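Long-range contacts in beta-catenin homolog sys-1 (Caenorhabditis elegans, PDB 3C2G), which acts as a transcriptional coregulator in the Wnt signalling asymmetry pathway, binding the TCF factor POP-1 directly and activating or repressing target genes: residues M444-S448 against E492-I498; N298-R302 against H336-V341; H182-I186 against H255-V259. The contacts are given in a common frame with arbitrary orientation. Residues are numbered along the deposited sequence.

Contact 1: residues M444-S448 against E492-I498; sequences MSCLS and ENLIGHI
Helices 437-448 and 494-507 of the armadillo domain pack side by side. The axes of 444-448 and 494-498 approach to 8.8 Å and cross at +30°, N-to-C directions roughly alike; S448 and H497 are the nearest CA pair, 5.5 Å. The bump is the H497 imidazole (chi1 m, chi2 -81°), lodged between M444, over one face, and S448 OG, at its edge. Selenomethionine M444 (p, t, p) puts CB 4.1 Å from the centroid of the H497 ring in a CH-pi contact, SE obliquely 4.5 Å from that centroid and CE 3.8 Å from L494 CB. At the base of the bump L447 CG lies 4.0 Å from H497 O, and L447 CD2 touches I498 CD1 (4.0 Å), where helix 457-472 closes the apolar side. N493 occupies the N-cap position of helix 494-507, its ND2 bonded to L483 O. H497 NE2 bonds weakly to E492 O (3.2 Å) and D487; H497 ND1 shares a 2.8 Å hydrogen bond with S448 OG (chi1 p).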
HETATM    1  N   MSE A 444     -23.315 -12.984  10.598  1.00 40.74           N
HETATM    2  CA  MSE A 444     -24.182 -12.238  11.500  1.00 44.45           C
HETATM    3  C   MSE A 444     -23.478 -11.929  12.807  1.00 41.69           C
HETATM    4  O   MSE A 444     -23.776 -10.939  13.449  1.00 41.81           O
HETATM    5  CB  MSE A 444     -25.591 -12.853  11.667  1.00 43.48           C
HETATM    6  CG  MSE A 444     -25.678 -14.261  12.230  1.00 48.95           C
HETATM    7 SE   MSE A 444     -27.534 -15.015  12.212  1.00 54.91          SE
HETATM    8  CE  MSE A 444     -28.002 -14.745  10.334  1.00 54.12           C
ATOM      9  N   SER A 445     -22.505 -12.748  13.181  1.00 40.99           N
ATOM     10  CA  SER A 445     -21.744 -12.445  14.387  1.00 40.60           C
ATOM     11  C   SER A 445     -20.731 -11.286  14.229  1.00 39.20           C
ATOM     12  O   SER A 445     -20.489 -10.574  15.188  1.00 39.62           O
ATOM     13  CB  SER A 445     -21.127 -13.709  14.998  1.00 40.51           C
ATOM     14  OG  SER A 445     -19.894 -14.036  14.390  1.00 45.81           O
ATOM     15  N   CYS A 446     -20.175 -11.074  13.034  1.00 38.06           N
ATOM     16  CA  CYS A 446     -19.379  -9.858  12.746  1.00 38.34           C
ATOM     17  C   CYS A 446     -20.202  -8.588  12.897  1.00 38.29           C
ATOM     18  O   CYS A 446     -19.672  -7.492  13.151  1.00 38.78           O
ATOM     19  CB  CYS A 446     -18.862  -9.851  11.313  1.00 37.71           C
ATOM     20  SG  CYS A 446     -17.732 -11.146  10.861  1.00 40.00           S
ATOM     21  N   LEU A 447     -21.498  -8.743  12.697  1.00 37.47           N
ATOM     22  CA  LEU A 447     -22.421  -7.638  12.621  1.00 37.01           C
ATOM     23  C   LEU A 447     -22.714  -7.132  14.014  1.00 37.20           C
ATOM     24  O   LEU A 447     -22.997  -5.943  14.203  1.00 37.20           O
ATOM     25  CB  LEU A 447     -23.705  -8.144  11.974  1.00 36.73           C
ATOM     26  CG  LEU A 447     -24.428  -7.349  10.901  1.00 36.64           C
ATOM     27  CD1 LEU A 447     -23.482  -6.626   9.943  1.00 35.07           C
ATOM     28  CD2 LEU A 447     -25.337  -8.301  10.159  1.00 35.34           C
ATOM     29  N   SER A 448     -22.623  -8.031  14.993  1.00 37.59           N
ATOM     30  CA  SER A 448     -23.062  -7.729  16.359  1.00 38.54           C
ATOM     31  C   SER A 448     -22.045  -7.962  17.493  1.00 39.55           C
ATOM     32  O   SER A 448     -22.366  -7.704  18.646  1.00 39.14           O
ATOM     33  CB  SER A 448     -24.343  -8.505  16.665  1.00 37.40           C
ATOM     34  OG  SER A 448     -24.041  -9.865  16.934  1.00 37.43           O
ATOM     35  N   GLU A 492     -30.132 -14.831  18.634  1.00 50.52           N
ATOM     36  CA  GLU A 492     -30.887 -13.929  17.766  1.00 49.08           C
ATOM     37  C   GLU A 492     -30.767 -14.371  16.329  1.00 46.51           C
ATOM     38  O   GLU A 492     -29.782 -14.999  15.949  1.00 45.78           O
ATOM     39  CB  GLU A 492     -30.386 -12.488  17.911  1.00 48.68           C
ATOM     40  CG  GLU A 492     -31.029 -11.731  19.051  1.00 50.06           C
ATOM     41  CD  GLU A 492     -30.328 -10.422  19.387  1.00 52.08           C
ATOM     42  OE1 GLU A 492     -29.531  -9.916  18.561  1.00 55.87           O
ATOM     43  OE2 GLU A 492     -30.574  -9.892  20.498  1.00 57.01           O
ATOM     44  N   ASN A 493     -31.783 -14.060  15.534  1.00 44.65           N
ATOM     45  CA  ASN A 493     -31.694 -14.261  14.100  1.00 42.76           C
ATOM     46  C   ASN A 493     -31.234 -12.983  13.392  1.00 41.37           C
ATOM     47  O   ASN A 493     -31.004 -11.955  14.036  1.00 40.32           O
ATOM     48  CB  ASN A 493     -33.017 -14.801  13.539  1.00 42.87           C
ATOM     49  CG  ASN A 493     -34.066 -13.724  13.337  1.00 44.04           C
ATOM     50  OD1 ASN A 493     -34.064 -12.675  13.993  1.00 43.73           O
ATOM     51  ND2 ASN A 493     -34.980 -13.985  12.415  1.00 45.89           N
ATOM     52  N   LEU A 494     -31.113 -13.055  12.071  1.00 40.33           N
ATOM     53  CA  LEU A 494     -30.572 -11.961  11.274  1.00 39.76           C
ATOM     54  C   LEU A 494     -31.111 -10.590  11.673  1.00 39.25           C
ATOM     55  O   LEU A 494     -30.335  -9.643  11.814  1.00 39.14           O
ATOM     56  CB  LEU A 494     -30.771 -12.220   9.773  1.00 39.60           C
ATOM     57  CG  LEU A 494     -30.056 -11.262   8.811  1.00 41.77           C
ATOM     58  CD1 LEU A 494     -28.534 -11.208   9.056  1.00 42.00           C
ATOM     59  CD2 LEU A 494     -30.354 -11.608   7.354  1.00 39.98           C
ATOM     60  N   ILE A 495     -32.426 -10.484  11.876  1.00 38.46           N
ATOM     61  CA  ILE A 495     -33.027  -9.198  12.260  1.00 37.76           C
ATOM     62  C   ILE A 495     -32.372  -8.631  13.527  1.00 36.68           C
ATOM     63  O   ILE A 495     -32.019  -7.459  13.567  1.00 37.20           O
ATOM     64  CB  ILE A 495     -34.576  -9.260  12.479  1.00 37.66           C
ATOM     65  CG1 ILE A 495     -35.304 -10.067  11.393  1.00 38.23           C
ATOM     66  CG2 ILE A 495     -35.151  -7.859  12.581  1.00 37.36           C
ATOM     67  CD1 ILE A 495     -35.041  -9.611   9.974  1.00 38.49           C
ATOM     68  N   GLY A 496     -32.226  -9.470  14.549  1.00 35.75           N
ATOM     69  CA  GLY A 496     -31.585  -9.079  15.810  1.00 34.70           C
ATOM     70  C   GLY A 496     -30.172  -8.559  15.600  1.00 34.35           C
ATOM     71  O   GLY A 496     -29.778  -7.542  16.181  1.00 35.23           O
ATOM     72  N   HIS A 497     -29.417  -9.248  14.753  1.00 32.79           N
ATOM     73  CA  HIS A 497     -28.071  -8.819  14.397  1.00 32.41           C
ATOM     74  C   HIS A 497     -28.010  -7.529  13.567  1.00 31.68           C
ATOM     75  O   HIS A 497     -27.146  -6.690  13.820  1.00 32.26           O
ATOM     76  CB  HIS A 497     -27.293  -9.964  13.743  1.00 31.49           C
ATOM     77  CG  HIS A 497     -27.114 -11.140  14.649  1.00 32.66           C
ATOM     78  ND1 HIS A 497     -26.137 -11.188  15.619  1.00 31.13           N
ATOM     79  CD2 HIS A 497     -27.812 -12.297  14.762  1.00 33.56           C
ATOM     80  CE1 HIS A 497     -26.225 -12.331  16.276  1.00 30.92           C
ATOM     81  NE2 HIS A 497     -27.231 -13.024  15.772  1.00 31.69           N
ATOM     82  N   ILE A 498     -28.916  -7.360  12.604  1.00 30.86           N
ATOM     83  CA  ILE A 498     -28.987  -6.113  11.846  1.00 30.84           C
ATOM     84  C   ILE A 498     -29.218  -4.975  12.836  1.00 32.39           C
ATOM     85  O   ILE A 498     -28.561  -3.929  12.759  1.00 32.30           O
ATOM     86  CB  ILE A 498     -30.170  -6.070  10.829  1.00 30.44           C
ATOM     87  CG1 ILE A 498     -30.214  -7.279   9.876  1.00 31.31           C
ATOM     88  CG2 ILE A 498     -30.215  -4.754  10.088  1.00 27.61           C
ATOM     89  CD1 ILE A 498     -29.044  -7.468   9.011  1.00 35.63           C
TER

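Contact 2: residues N298-R302 against H336-V341; sequences NDLIR and HPDDEV
The start of one armadillo-repeat helix meets the start of a later one here, in the middle of the superhelix: 298-302 opens helix 298-311, while 336-338 link helix 325-335 to helix 339-352. Residues 298-302 are helical throughout. H336 leaves helical geometry (phi/psi -71/121), and D338 (-105/135) takes the N-cap position, its OD2 accepting a weak 3.4 Å capping bond from E340 N. The CA atoms of R302 and V341 lie 5.8 Å apart, those of N298 and D338 8.8 Å, so the backbones draw together from the cap into the helix. R302 (m, t, m, chi4 -82°) folds its guanidinium between two acids: NH2 to D299 OD1 at 3.0 Å within its own helix, and NH1 to D338 OD1 at 3.4 Å across the contact, a salt-bridge network. The aliphatic stem lies against the other segment, R302 CG 4.0 Å from V341 CG2 and R302 CD 4.1 Å from E340 CB; the E340 carboxylate is paired with R393. Beneath, I301 CG2 meets V341 CG2 at 4.0 Å and H336 CE1 at 4.1 Å, and N298 OD1 lies at the H336 ring edge, 3.4 Å from CE1. A water donates to R302 O (2.8 Å) and weakly to E340 O (3.3 Å). An apolar floor under a charged rim joins the helix starts, in keeping with the stacked helices of an armadillo repeat domain.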
ATOM      1  N   ASN A 298       8.969 -16.209   1.121  1.00 31.88           N
ATOM      2  CA  ASN A 298       7.848 -15.463   1.666  1.00 32.82           C
ATOM      3  C   ASN A 298       8.006 -13.950   1.714  1.00 33.24           C
ATOM      4  O   ASN A 298       7.022 -13.223   1.559  1.00 34.34           O
ATOM      5  CB  ASN A 298       7.435 -16.038   3.028  1.00 32.87           C
ATOM      6  CG  ASN A 298       6.889 -17.448   2.904  1.00 36.21           C
ATOM      7  OD1 ASN A 298       6.725 -17.961   1.789  1.00 39.43           O
ATOM      8  ND2 ASN A 298       6.608 -18.086   4.032  1.00 38.34           N
ATOM      9  N   ASP A 299       9.222 -13.463   1.921  1.00 33.37           N
ATOM     10  CA  ASP A 299       9.445 -12.021   1.902  1.00 33.39           C
ATOM     11  C   ASP A 299       9.216 -11.508   0.498  1.00 32.09           C
ATOM     12  O   ASP A 299       8.592 -10.477   0.291  1.00 32.11           O
ATOM     13  CB  ASP A 299      10.860 -11.666   2.382  1.00 34.34           C
ATOM     14  CG  ASP A 299      11.013 -11.776   3.902  1.00 39.77           C
ATOM     15  OD1 ASP A 299      10.000 -11.609   4.626  1.00 44.38           O
ATOM     16  OD2 ASP A 299      12.149 -12.022   4.376  1.00 42.35           O
ATOM     17  N   LEU A 300       9.730 -12.256  -0.465  1.00 31.46           N
ATOM     18  CA  LEU A 300       9.591 -11.915  -1.857  1.00 30.90           C
ATOM     19  C   LEU A 300       8.103 -11.963  -2.241  1.00 29.95           C
ATOM     20  O   LEU A 300       7.591 -11.031  -2.857  1.00 30.25           O
ATOM     21  CB  LEU A 300      10.451 -12.863  -2.713  1.00 30.81           C
ATOM     22  CG  LEU A 300      10.580 -12.604  -4.212  1.00 31.43           C
ATOM     23  CD1 LEU A 300      11.640 -13.498  -4.806  1.00 32.71           C
ATOM     24  CD2 LEU A 300       9.262 -12.884  -4.905  1.00 34.52           C
ATOM     25  N   ILE A 301       7.409 -13.027  -1.848  1.00 28.23           N
ATOM     26  CA  ILE A 301       5.982 -13.142  -2.138  1.00 27.39           C
ATOM     27  C   ILE A 301       5.173 -12.012  -1.477  1.00 26.93           C
ATOM     28  O   ILE A 301       4.345 -11.373  -2.138  1.00 26.89           O
ATOM     29  CB  ILE A 301       5.424 -14.561  -1.798  1.00 27.41           C
ATOM     30  CG1 ILE A 301       6.067 -15.600  -2.728  1.00 26.14           C
ATOM     31  CG2 ILE A 301       3.886 -14.594  -1.920  1.00 25.32           C
ATOM     32  CD1 ILE A 301       6.042 -17.012  -2.207  1.00 24.06           C
ATOM     33  N   ARG A 302       5.421 -11.754  -0.196  1.00 26.34           N
ATOM     34  CA  ARG A 302       4.768 -10.627   0.487  1.00 27.27           C
ATOM     35  C   ARG A 302       4.943  -9.307  -0.250  1.00 25.81           C
ATOM     36  O   ARG A 302       4.003  -8.516  -0.346  1.00 25.88           O
ATOM     37  CB  ARG A 302       5.255 -10.465   1.934  1.00 27.53           C
ATOM     38  CG  ARG A 302       4.466 -11.262   2.952  1.00 33.08           C
ATOM     39  CD  ARG A 302       4.761 -10.802   4.378  1.00 39.52           C
ATOM     40  NE  ARG A 302       6.056 -11.284   4.848  1.00 45.04           N
ATOM     41  CZ  ARG A 302       6.274 -12.500   5.353  1.00 49.94           C
ATOM     42  NH1 ARG A 302       5.279 -13.374   5.460  1.00 52.08           N
ATOM     43  NH2 ARG A 302       7.497 -12.850   5.751  1.00 53.33           N
ATOM     44  N   HIS A 336      -1.490 -20.245   0.376  1.00 45.39           N
ATOM     45  CA  HIS A 336      -0.473 -19.507   1.131  1.00 45.44           C
ATOM     46  C   HIS A 336      -0.913 -19.197   2.550  1.00 46.06           C
ATOM     47  O   HIS A 336      -1.918 -18.530   2.756  1.00 46.43           O
ATOM     48  CB  HIS A 336      -0.026 -18.229   0.436  1.00 44.98           C
ATOM     49  CG  HIS A 336       1.293 -17.732   0.926  1.00 44.45           C
ATOM     50  ND1 HIS A 336       2.479 -18.013   0.280  1.00 43.75           N
ATOM     51  CD2 HIS A 336       1.625 -17.020   2.026  1.00 44.52           C
ATOM     52  CE1 HIS A 336       3.480 -17.473   0.947  1.00 43.94           C
ATOM     53  NE2 HIS A 336       2.988 -16.858   2.008  1.00 46.13           N
ATOM     54  N   PRO A 337      -0.144 -19.677   3.538  1.00 46.77           N
ATOM     55  CA  PRO A 337      -0.615 -19.635   4.920  1.00 47.02           C
ATOM     56  C   PRO A 337      -0.553 -18.280   5.639  1.00 47.69           C
ATOM     57  O   PRO A 337      -1.048 -18.175   6.772  1.00 48.99           O
ATOM     58  CB  PRO A 337       0.281 -20.656   5.625  1.00 47.03           C
ATOM     59  CG  PRO A 337       1.538 -20.698   4.820  1.00 47.01           C
ATOM     60  CD  PRO A 337       1.190 -20.302   3.411  1.00 46.48           C
ATOM     61  N   ASP A 338       0.008 -17.239   5.026  1.00 47.02           N
ATOM     62  CA  ASP A 338       0.081 -15.983   5.775  1.00 46.11           C
ATOM     63  C   ASP A 338      -0.905 -14.873   5.398  1.00 45.20           C
ATOM     64  O   ASP A 338      -1.150 -14.579   4.215  1.00 44.53           O
ATOM     65  CB  ASP A 338       1.538 -15.545   6.034  1.00 47.28           C
ATOM     66  CG  ASP A 338       1.908 -14.250   5.383  1.00 47.50           C
ATOM     67  OD1 ASP A 338       2.280 -14.257   4.198  1.00 50.30           O
ATOM     68  OD2 ASP A 338       1.885 -13.225   6.083  1.00 50.40           O
ATOM     69  N   ASP A 339      -1.487 -14.283   6.437  1.00 43.87           N
ATOM     70  CA  ASP A 339      -2.586 -13.334   6.300  1.00 42.20           C
ATOM     71  C   ASP A 339      -2.280 -12.105   5.461  1.00 40.63           C
ATOM     72  O   ASP A 339      -3.189 -11.558   4.834  1.00 40.68           O
ATOM     73  CB  ASP A 339      -3.115 -12.922   7.672  1.00 42.30           C
ATOM     74  CG  ASP A 339      -3.903 -14.036   8.353  1.00 45.18           C
ATOM     75  OD1 ASP A 339      -4.393 -14.963   7.658  1.00 44.20           O
ATOM     76  OD2 ASP A 339      -4.038 -13.981   9.596  1.00 49.23           O
ATOM     77  N   GLU A 340      -1.022 -11.671   5.434  1.00 38.25           N
ATOM     78  CA  GLU A 340      -0.661 -10.507   4.632  1.00 36.73           C
ATOM     79  C   GLU A 340      -0.846 -10.820   3.161  1.00 33.98           C
ATOM     80  O   GLU A 340      -1.295  -9.981   2.391  1.00 33.89           O
ATOM     81  CB  GLU A 340       0.786 -10.069   4.894  1.00 38.12           C
ATOM     82  CG  GLU A 340       1.001  -9.354   6.223  1.00 44.26           C
ATOM     83  CD  GLU A 340       0.179  -8.072   6.363  1.00 51.61           C
ATOM     84  OE1 GLU A 340       0.036  -7.329   5.356  1.00 53.57           O
ATOM     85  OE2 GLU A 340      -0.321  -7.810   7.489  1.00 54.67           O
ATOM     86  N   VAL A 341      -0.493 -12.039   2.776  1.00 31.23           N
ATOM     87  CA  VAL A 341      -0.648 -12.469   1.406  1.00 29.98           C
ATOM     88  C   VAL A 341      -2.141 -12.605   1.071  1.00 30.02           C
ATOM     89  O   VAL A 341      -2.571 -12.167   0.009  1.00 29.96           O
ATOM     90  CB  VAL A 341       0.154 -13.774   1.134  1.00 29.92           C
ATOM     91  CG1 VAL A 341      -0.117 -14.299  -0.241  1.00 27.83           C
ATOM     92  CG2 VAL A 341       1.644 -13.509   1.269  1.00 30.41           C
TER
HETATM   93  O   HOH W   1       1.533  -8.927   1.002  1.00 29.43           O

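Contact 3: residues H182-I186 against H255-V259; sequences HPGMI and HLIQV
This is a loop-to-helix contact in the armadillo domain, where the linker between helices 167-174 and 189-198 lies against helix 251-270. Residues 183-185 make a short 3-10 turn, in which M185 N bonds H182 O (2.9 Å) and I186 N bonds P183 O (3.2 Å). H182 (chi1 t) fastens the start of the turn, its ND1 accepting from G184 N at 2.8 Å. I186 then leaves the turn with phi/psi -86/102. Residues 255-259 are regular helix, V259 N bonding H255 O at 2.9 Å. G184 CA lies 6.8 Å from L256 CA, and I186 CA lies 7.6 Å from V259 CA, so loop and helix advance in the same sense. H255 (chi1 t, chi2 -101°) reaches across to the carbonyls of the turn: NE2 donates to I186 O at 3.0 Å with an angle of 156°, and CE1 rests 3.3 Å from P183 O and 3.5 Å from G184 O. P183 O and I186 O both lie at the ring edge, near its plane. Alongside, L256 (m, t) brings CD2 to 3.7 Å from P183 CB, and V259 CG1 lies 4.4 Å from I186 CD1. Helix 224-239 borders the same apolar patch, S235 touching P183 and V259 and I239 touching L256. Because the bond from H255 NE2 ends on a main-chain oxygen, the polar link depends on the path of the turn rather than on the I186 side chain, whereas the flanking hydrophobic contacts depend on side-chain shape.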
ATOM      1  N   HIS A 182      24.613  -7.183 -15.303  1.00 39.90           N
ATOM      2  CA  HIS A 182      24.277  -8.295 -14.432  1.00 39.20           C
ATOM      3  C   HIS A 182      23.767  -7.756 -13.090  1.00 38.90           C
ATOM      4  O   HIS A 182      24.405  -6.911 -12.484  1.00 38.51           O
ATOM      5  CB  HIS A 182      25.489  -9.199 -14.232  1.00 38.77           C
ATOM      6  CG  HIS A 182      25.186 -10.472 -13.505  1.00 39.55           C
ATOM      7  ND1 HIS A 182      24.793 -10.501 -12.180  1.00 38.88           N
ATOM      8  CD2 HIS A 182      25.238 -11.762 -13.909  1.00 37.90           C
ATOM      9  CE1 HIS A 182      24.610 -11.752 -11.804  1.00 37.61           C
ATOM     10  NE2 HIS A 182      24.874 -12.538 -12.834  1.00 38.90           N
ATOM     11  N   PRO A 183      22.595  -8.235 -12.635  1.00 38.77           N
ATOM     12  CA  PRO A 183      21.988  -7.734 -11.390  1.00 38.95           C
ATOM     13  C   PRO A 183      22.836  -7.940 -10.135  1.00 39.58           C
ATOM     14  O   PRO A 183      22.588  -7.300  -9.114  1.00 39.38           O
ATOM     15  CB  PRO A 183      20.668  -8.505 -11.294  1.00 38.85           C
ATOM     16  CG  PRO A 183      20.815  -9.651 -12.216  1.00 38.83           C
ATOM     17  CD  PRO A 183      21.759  -9.250 -13.295  1.00 37.82           C
ATOM     18  N   GLY A 184      23.831  -8.815 -10.213  1.00 40.53           N
ATOM     19  CA  GLY A 184      24.768  -9.018  -9.113  1.00 41.68           C
ATOM     20  C   GLY A 184      25.649  -7.802  -8.885  1.00 42.74           C
ATOM     21  O   GLY A 184      26.195  -7.640  -7.802  1.00 42.10           O
HETATM   22  N   MSE A 185      25.775  -6.954  -9.915  1.00 44.42           N
HETATM   23  CA  MSE A 185      26.485  -5.658  -9.842  1.00 46.12           C
HETATM   24  C   MSE A 185      25.756  -4.582  -9.030  1.00 43.93           C
HETATM   25  O   MSE A 185      26.333  -3.534  -8.761  1.00 43.75           O
HETATM   26  CB  MSE A 185      26.705  -5.076 -11.248  1.00 49.85           C
HETATM   27  CG  MSE A 185      27.525  -5.927 -12.200  1.00 57.47           C
HETATM   28 SE   MSE A 185      29.413  -5.994 -11.700  1.00 80.55          SE
HETATM   29  CE  MSE A 185      30.019  -7.350 -13.009  1.00 65.77           C
ATOM     30  N   ILE A 186      24.495  -4.819  -8.669  1.00 41.39           N
ATOM     31  CA  ILE A 186      23.662  -3.772  -8.081  1.00 39.11           C
ATOM     32  C   ILE A 186      23.862  -3.686  -6.570  1.00 39.02           C
ATOM     33  O   ILE A 186      23.349  -4.514  -5.813  1.00 39.37           O
ATOM     34  CB  ILE A 186      22.147  -3.946  -8.439  1.00 38.91           C
ATOM     35  CG1 ILE A 186      21.952  -4.046  -9.952  1.00 37.11           C
ATOM     36  CG2 ILE A 186      21.306  -2.798  -7.887  1.00 36.73           C
ATOM     37  CD1 ILE A 186      20.559  -4.453 -10.370  1.00 37.93           C
ATOM     38  N   HIS A 255      21.304 -12.210  -2.406  1.00 28.60           N
ATOM     39  CA  HIS A 255      21.482 -10.863  -2.908  1.00 27.47           C
ATOM     40  C   HIS A 255      20.455 -10.568  -3.998  1.00 27.03           C
ATOM     41  O   HIS A 255      19.912  -9.471  -4.070  1.00 26.97           O
ATOM     42  CB  HIS A 255      22.910 -10.667  -3.428  1.00 26.31           C
ATOM     43  CG  HIS A 255      23.086  -9.408  -4.215  1.00 26.40           C
ATOM     44  ND1 HIS A 255      23.117  -9.391  -5.595  1.00 27.94           N
ATOM     45  CD2 HIS A 255      23.190  -8.119  -3.818  1.00 24.99           C
ATOM     46  CE1 HIS A 255      23.247  -8.143  -6.012  1.00 26.26           C
ATOM     47  NE2 HIS A 255      23.298  -7.353  -4.956  1.00 25.25           N
ATOM     48  N   LEU A 256      20.206 -11.554  -4.852  1.00 27.23           N
ATOM     49  CA  LEU A 256      19.246 -11.397  -5.936  1.00 26.47           C
ATOM     50  C   LEU A 256      17.811 -11.309  -5.423  1.00 26.59           C
ATOM     51  O   LEU A 256      17.034 -10.524  -5.934  1.00 26.89           O
ATOM     52  CB  LEU A 256      19.411 -12.498  -6.971  1.00 25.44           C
ATOM     53  CG  LEU A 256      20.661 -12.407  -7.862  1.00 25.62           C
ATOM     54  CD1 LEU A 256      20.775 -13.627  -8.747  1.00 23.82           C
ATOM     55  CD2 LEU A 256      20.719 -11.129  -8.718  1.00 24.44           C
ATOM     56  N   ILE A 257      17.477 -12.082  -4.392  1.00 27.16           N
ATOM     57  CA  ILE A 257      16.150 -12.026  -3.806  1.00 27.35           C
ATOM     58  C   ILE A 257      15.928 -10.627  -3.288  1.00 28.23           C
ATOM     59  O   ILE A 257      14.887 -10.002  -3.539  1.00 28.68           O
ATOM     60  CB  ILE A 257      15.977 -13.063  -2.671  1.00 27.73           C
ATOM     61  CG1 ILE A 257      15.739 -14.460  -3.267  1.00 28.03           C
ATOM     62  CG2 ILE A 257      14.820 -12.677  -1.719  1.00 25.96           C
ATOM     63  CD1 ILE A 257      15.844 -15.595  -2.250  1.00 27.52           C
ATOM     64  N   GLN A 258      16.935 -10.133  -2.573  1.00 29.21           N
ATOM     65  CA  GLN A 258      16.906  -8.794  -1.984  1.00 28.69           C
ATOM     66  C   GLN A 258      16.813  -7.723  -3.078  1.00 27.06           C
ATOM     67  O   GLN A 258      16.098  -6.743  -2.917  1.00 27.42           O
ATOM     68  CB  GLN A 258      18.123  -8.594  -1.069  1.00 28.95           C
ATOM     69  CG  GLN A 258      17.843  -7.830   0.241  1.00 35.08           C
ATOM     70  CD  GLN A 258      16.772  -8.476   1.153  1.00 42.17           C
ATOM     71  OE1 GLN A 258      16.699  -9.706   1.306  1.00 46.13           O
ATOM     72  NE2 GLN A 258      15.943  -7.630   1.769  1.00 42.16           N
ATOM     73  N   VAL A 259      17.507  -7.923  -4.194  1.00 25.89           N
ATOM     74  CA  VAL A 259      17.377  -7.027  -5.333  1.00 26.71           C
ATOM     75  C   VAL A 259      15.920  -6.966  -5.848  1.00 27.08           C
ATOM     76  O   VAL A 259      15.414  -5.893  -6.178  1.00 27.05           O
ATOM     77  CB  VAL A 259      18.321  -7.422  -6.487  1.00 27.06           C
ATOM     78  CG1 VAL A 259      17.889  -6.745  -7.799  1.00 27.74           C
ATOM     79  CG2 VAL A 259      19.753  -7.056  -6.154  1.00 26.81           C
TER

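Overall arrangement
Along the chain the order is contact 3, contact 2, contact 1, each closing before the next opens. Contacts 3 and 2 are close neighbours, their centres 21 Å apart and nearest atoms about 4 Å apart; helix 251-270, which carries one half of contact 3, also packs against L300 and D299 of contact 2. Contact 1 stands apart in the C-terminal part, with its centre 32 Å from that of contact 2 and 53 Å from that of contact 3, which lies on the opposite side of the chain's centre. All three join parts of the chain 34 to 69 residues apart in an elongated, strand-free armadillo domain, the architecture through which beta-catenins bind TCF factors.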